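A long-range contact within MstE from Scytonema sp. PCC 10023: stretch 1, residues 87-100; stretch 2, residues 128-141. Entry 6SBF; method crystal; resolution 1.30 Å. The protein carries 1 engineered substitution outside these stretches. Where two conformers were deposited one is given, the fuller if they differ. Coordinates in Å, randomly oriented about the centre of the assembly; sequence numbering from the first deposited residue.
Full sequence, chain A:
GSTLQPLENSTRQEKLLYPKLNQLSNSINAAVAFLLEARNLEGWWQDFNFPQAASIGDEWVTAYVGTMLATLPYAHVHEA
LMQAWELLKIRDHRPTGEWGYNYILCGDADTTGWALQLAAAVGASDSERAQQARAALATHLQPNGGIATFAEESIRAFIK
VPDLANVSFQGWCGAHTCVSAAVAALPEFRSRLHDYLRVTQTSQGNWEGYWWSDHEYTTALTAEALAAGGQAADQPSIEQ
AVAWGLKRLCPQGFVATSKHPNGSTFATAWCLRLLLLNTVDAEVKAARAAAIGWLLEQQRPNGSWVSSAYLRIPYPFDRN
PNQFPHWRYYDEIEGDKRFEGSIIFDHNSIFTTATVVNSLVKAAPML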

# COMPACT_ATOMS: atom_id res chain seq x y z
N LEU A 87 -10.37 15.84 -7.38
CA LEU A 87 -10.20 16.25 -5.96
C LEU A 87 -8.72 16.50 -5.64
O LEU A 87 -8.40 17.52 -5.00
CB LEU A 87 -10.78 15.17 -5.03
CG LEU A 87 -12.32 15.08 -5.11
CD1 LEU A 87 -12.81 13.89 -4.28
CD2 LEU A 87 -12.99 16.34 -4.62
N LEU A 88 -7.85 15.61 -6.08
CA LEU A 88 -6.42 15.77 -5.86
C LEU A 88 -5.90 17.05 -6.50
O LEU A 88 -5.06 17.77 -5.93
CB LEU A 88 -5.68 14.52 -6.31
CG LEU A 88 -5.84 13.33 -5.37
CD1 LEU A 88 -5.43 12.07 -6.05
CD2 LEU A 88 -5.12 13.49 -4.07
N LYS A 89 -6.35 17.37 -7.72
CA LYS A 89 -5.88 18.61 -8.38
C LYS A 89 -6.27 19.87 -7.62
O LYS A 89 -5.51 20.84 -7.68
CB LYS A 89 -6.39 18.66 -9.82
CG LYS A 89 -5.62 17.73 -10.75
CD LYS A 89 -5.95 17.95 -12.20
CE LYS A 89 -7.40 17.66 -12.51
NZ LYS A 89 -7.64 17.89 -13.93
N ILE A 90 -7.42 19.82 -6.92
CA ILE A 90 -7.85 20.99 -6.14
C ILE A 90 -6.98 21.16 -4.89
O ILE A 90 -6.91 22.27 -4.37
CB ILE A 90 -9.36 20.90 -5.84
CG1 ILE A 90 -10.12 21.10 -7.15
CG2 ILE A 90 -9.81 21.83 -4.78
CD1 ILE A 90 -11.55 20.58 -7.12
N ARG A 91 -6.29 20.11 -4.42
CA ARG A 91 -5.31 20.17 -3.29
C ARG A 91 -3.98 20.66 -3.85
O ARG A 91 -3.00 19.88 -3.96
CB ARG A 91 -5.23 18.83 -2.58
CG ARG A 91 -6.48 18.40 -1.84
CD ARG A 91 -6.72 19.24 -0.58
NE ARG A 91 -7.93 18.85 0.10
CZ ARG A 91 -8.01 17.87 1.00
NH1 ARG A 91 -6.93 17.24 1.46
NH2 ARG A 91 -9.18 17.54 1.48
N ASP A 92 -3.93 21.93 -4.19
CA ASP A 92 -2.80 22.60 -4.86
C ASP A 92 -2.18 23.65 -3.96
O ASP A 92 -1.52 24.58 -4.47
CB ASP A 92 -3.28 23.21 -6.19
CG ASP A 92 -4.24 24.39 -6.05
OD1 ASP A 92 -4.68 24.64 -4.92
OD2 ASP A 92 -4.45 25.07 -7.03
N HIS A 93 -2.33 23.51 -2.66
CA HIS A 93 -1.89 24.52 -1.68
C HIS A 93 -0.42 24.42 -1.32
O HIS A 93 0.08 25.34 -0.69
CB HIS A 93 -2.80 24.45 -0.46
CG HIS A 93 -2.82 23.11 0.21
ND1 HIS A 93 -3.27 21.97 -0.43
CD2 HIS A 93 -2.48 22.74 1.48
CE1 HIS A 93 -3.20 20.97 0.43
NE2 HIS A 93 -2.74 21.41 1.60
N ARG A 94 0.27 23.34 -1.66
CA ARG A 94 1.68 23.19 -1.23
C ARG A 94 2.59 23.67 -2.34
O ARG A 94 2.40 23.29 -3.48
CB ARG A 94 1.96 21.73 -0.88
CG ARG A 94 1.03 21.17 0.18
CD ARG A 94 1.42 19.76 0.57
NE ARG A 94 0.47 19.14 1.47
CZ ARG A 94 -0.67 18.53 1.13
NH1 ARG A 94 -1.00 18.42 -0.15
NH2 ARG A 94 -1.49 18.03 2.03
N PRO A 95 3.64 24.42 -2.02
CA PRO A 95 4.48 25.01 -3.06
C PRO A 95 5.25 23.99 -3.88
O PRO A 95 5.66 24.29 -5.01
CB PRO A 95 5.45 25.91 -2.31
CG PRO A 95 5.32 25.55 -0.85
CD PRO A 95 3.97 24.90 -0.67
N THR A 96 5.48 22.80 -3.31
CA THR A 96 6.22 21.73 -4.03
C THR A 96 5.33 21.01 -5.04
O THR A 96 5.87 20.30 -5.88
CB THR A 96 6.79 20.71 -3.03
OG1 THR A 96 5.65 20.15 -2.40
CG2 THR A 96 7.80 21.27 -2.05
N GLY A 97 4.02 21.11 -4.94
CA GLY A 97 3.12 20.32 -5.76
C GLY A 97 2.86 18.94 -5.24
O GLY A 97 2.16 18.16 -5.92
N GLU A 98 3.36 18.65 -4.03
CA GLU A 98 3.21 17.33 -3.41
C GLU A 98 1.79 17.18 -2.84
O GLU A 98 1.12 18.18 -2.54
CB GLU A 98 4.24 17.18 -2.30
CG GLU A 98 5.64 17.15 -2.86
CD GLU A 98 6.70 17.12 -1.78
OE1 GLU A 98 7.69 16.41 -1.97
OE2 GLU A 98 6.48 17.79 -0.73
N TRP A 99 1.39 15.93 -2.63
CA TRP A 99 0.26 15.60 -1.80
C TRP A 99 0.77 15.04 -0.45
O TRP A 99 1.93 14.63 -0.38
CB TRP A 99 -0.64 14.65 -2.54
CG TRP A 99 -1.33 15.24 -3.74
CD1 TRP A 99 -2.46 15.96 -3.74
CD2 TRP A 99 -0.90 15.12 -5.11
NE1 TRP A 99 -2.81 16.32 -5.03
CE2 TRP A 99 -1.88 15.78 -5.88
CE3 TRP A 99 0.15 14.52 -5.76
CZ2 TRP A 99 -1.82 15.82 -7.26
CZ3 TRP A 99 0.20 14.54 -7.14
CH2 TRP A 99 -0.77 15.19 -7.87
N GLY A 100 -0.11 15.01 0.55
CA GLY A 100 0.23 14.49 1.87
C GLY A 100 -0.90 13.70 2.47
O GLY A 100 -1.93 13.40 1.82
N GLU A 128 0.32 19.06 -16.19
CA GLU A 128 1.20 20.04 -15.52
C GLU A 128 1.38 19.58 -14.07
O GLU A 128 2.51 19.62 -13.55
CB GLU A 128 0.67 21.49 -15.62
CG GLU A 128 0.85 22.12 -16.99
CD GLU A 128 0.84 23.65 -17.03
OE1 GLU A 128 0.90 24.26 -15.95
OE2 GLU A 128 0.80 24.21 -18.15
N ARG A 129 0.29 19.30 -13.36
CA ARG A 129 0.42 18.97 -11.92
C ARG A 129 1.25 17.69 -11.73
O ARG A 129 2.09 17.62 -10.81
CB ARG A 129 -0.94 18.85 -11.27
CG ARG A 129 -0.87 18.43 -9.79
CD ARG A 129 -0.15 19.47 -8.94
NE ARG A 129 0.01 19.03 -7.55
CZ ARG A 129 -0.94 19.07 -6.61
NH1 ARG A 129 -2.15 19.48 -6.94
NH2 ARG A 129 -0.70 18.64 -5.40
N ALA A 130 1.00 16.68 -12.53
CA ALA A 130 1.77 15.42 -12.39
C ALA A 130 3.24 15.69 -12.65
O ALA A 130 4.09 15.12 -11.93
CB ALA A 130 1.26 14.36 -13.34
N GLN A 131 3.59 16.54 -13.61
CA GLN A 131 5.00 16.86 -13.88
C GLN A 131 5.61 17.51 -12.63
O GLN A 131 6.78 17.25 -12.26
CB GLN A 131 5.11 17.81 -15.08
CG GLN A 131 6.53 18.19 -15.47
CD GLN A 131 6.59 18.95 -16.78
OE1 GLN A 131 5.90 18.56 -17.72
NE2 GLN A 131 7.43 19.97 -16.84
N GLN A 132 4.88 18.46 -12.05
CA GLN A 132 5.38 19.19 -10.87
C GLN A 132 5.57 18.22 -9.68
O GLN A 132 6.63 18.29 -9.01
CB GLN A 132 4.38 20.28 -10.47
CG GLN A 132 4.90 21.18 -9.35
CD GLN A 132 3.85 22.09 -8.74
OE1 GLN A 132 2.67 21.90 -9.00
NE2 GLN A 132 4.28 22.99 -7.85
N ALA A 133 4.63 17.33 -9.48
CA ALA A 133 4.69 16.38 -8.38
C ALA A 133 5.85 15.40 -8.60
O ALA A 133 6.54 15.04 -7.64
CB ALA A 133 3.35 15.71 -8.19
N ARG A 134 6.03 14.93 -9.84
CA ARG A 134 7.16 14.00 -10.12
C ARG A 134 8.47 14.70 -9.84
O ARG A 134 9.42 14.03 -9.32
CB ARG A 134 7.17 13.53 -11.57
CG ARG A 134 6.67 12.14 -11.80
CD ARG A 134 6.95 11.59 -13.17
NE ARG A 134 6.63 12.41 -14.26
CZ ARG A 134 5.40 12.60 -14.71
NH1 ARG A 134 5.32 13.46 -15.67
NH2 ARG A 134 4.36 11.86 -14.32
N ALA A 135 8.59 15.95 -10.23
CA ALA A 135 9.81 16.74 -9.94
C ALA A 135 10.05 16.81 -8.42
O ALA A 135 11.18 16.58 -7.98
CB ALA A 135 9.68 18.09 -10.58
N ALA A 136 9.00 17.04 -7.66
CA ALA A 136 9.09 17.12 -6.21
C ALA A 136 9.56 15.77 -5.67
O ALA A 136 10.34 15.77 -4.70
CB ALA A 136 7.78 17.52 -5.60
N LEU A 137 9.10 14.67 -6.21
CA LEU A 137 9.58 13.34 -5.74
C LEU A 137 11.08 13.24 -5.86
O LEU A 137 11.70 12.63 -4.96
CB LEU A 137 9.04 12.20 -6.56
CG LEU A 137 7.72 11.70 -6.16
CD1 LEU A 137 7.28 10.56 -7.08
CD2 LEU A 137 7.69 11.22 -4.72
N ALA A 138 11.66 13.83 -6.88
CA ALA A 138 13.11 13.71 -7.10
C ALA A 138 13.85 14.31 -5.91
O ALA A 138 14.95 13.82 -5.58
CB ALA A 138 13.48 14.33 -8.41
N THR A 139 13.26 15.30 -5.25
CA THR A 139 13.90 15.97 -4.09
C THR A 139 14.11 15.00 -2.91
O THR A 139 14.98 15.26 -2.09
CB THR A 139 13.07 17.19 -3.67
OG1 THR A 139 12.85 17.97 -4.85
CG2 THR A 139 13.78 17.99 -2.61
N HIS A 140 13.32 13.93 -2.84
CA HIS A 140 13.34 12.94 -1.77
C HIS A 140 14.32 11.80 -2.02
O HIS A 140 14.48 10.97 -1.10
CB HIS A 140 11.93 12.42 -1.57
CG HIS A 140 10.98 13.42 -1.04
ND1 HIS A 140 11.01 13.89 0.26
CD2 HIS A 140 9.94 14.02 -1.61
CE1 HIS A 140 10.00 14.74 0.42
NE2 HIS A 140 9.35 14.83 -0.68
N LEU A 141 14.96 11.75 -3.19
CA LEU A 141 15.96 10.73 -3.45
C LEU A 141 17.18 10.94 -2.55
O LEU A 141 17.66 12.06 -2.46
CB LEU A 141 16.36 10.78 -4.91
CG LEU A 141 15.30 10.34 -5.90
CD1 LEU A 141 15.71 10.75 -7.30
CD2 LEU A 141 15.04 8.84 -5.78
O HOH W 1 -3.29 20.83 -9.23
O HOH W 2 2.21 24.52 -6.18
O HOH W 3 9.71 17.65 -2.57

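Stretch 1 begins in a helix, which includes Leu 87 to Lys 89, and runs on as loop, whereas stretch 2 is helical over most of its length. The loop is bent by a type I turn from Arg 94 to Gly 97, closed by a hydrogen bond from Gly 97 N to Arg 94 O at 3.1 Å. The turn brings the backbones together: Gly 97 CA lies 5.0 Å from Ala 133 CA, and Thr 96 CA lies 5.9 Å from Ala 136 CA. The phi/psi of Gly 97, 83/7°, would jam a CB against the preceding carbonyl, and an ideal CB would point toward the helix and fall 2.4 Å from Gln 132 CD, a clash.

Arg 129 organises the contact, with 147 Å² covered by stretch 1. Its guanidinium presents donors at its edge to carbonyls of the loop. Gly 97 O accepts from Arg 129 NE at 2.8 Å and from Arg 129 NH2 at 2.9 Å, while Arg 91 O accepts from Arg 129 NH1 at 3.1 Å and from Arg 129 NH2 at 3.0 Å. Each oxygen is thus shared by two N-H groups, at angles of 137 to 150°. The oxygen of water 1 extends the network, donating to Lys 89 O at 2.7 Å and accepting from Arg 129 NH1 at 2.9 Å.

One face of the same guanidinium lies on Trp 99. The centres are 3.9 Å apart and the planes differ by 20°, so the groups stack; Arg 129 CZ is 3.9 Å from the centroid of the six-membered ring but 34° off its normal, an off-centre cation-pi arrangement. The close approach of Trp 99 NE1 to Arg 129 NH2, 3.2 Å, brings two donors together and is not a hydrogen bond. The indole N-H is instead used within its own stretch, Trp 99 NE1 donating to Leu 88 O at 2.8 Å and 174°. Trp 99 CZ3 also packs against Ala 133 CB at 3.5 Å.

Farther along the helix, Ala 136 packs closely on the loop: its CB is 3.4 Å from Thr 96 O and 3.5 Å from Glu 98 CG. Although the CA-to-CB bond of Glu 98 points away, its end comes nearer to stretch 2, where His 140 NE2 donates to Glu 98 OE1 at 2.6 Å (146°), with the carboxylate oxygen near the plane of the imidazole. The oxygen of water 3 donates to both Glu 98 OE1 (2.4 Å) and Ala 136 O (2.9 Å).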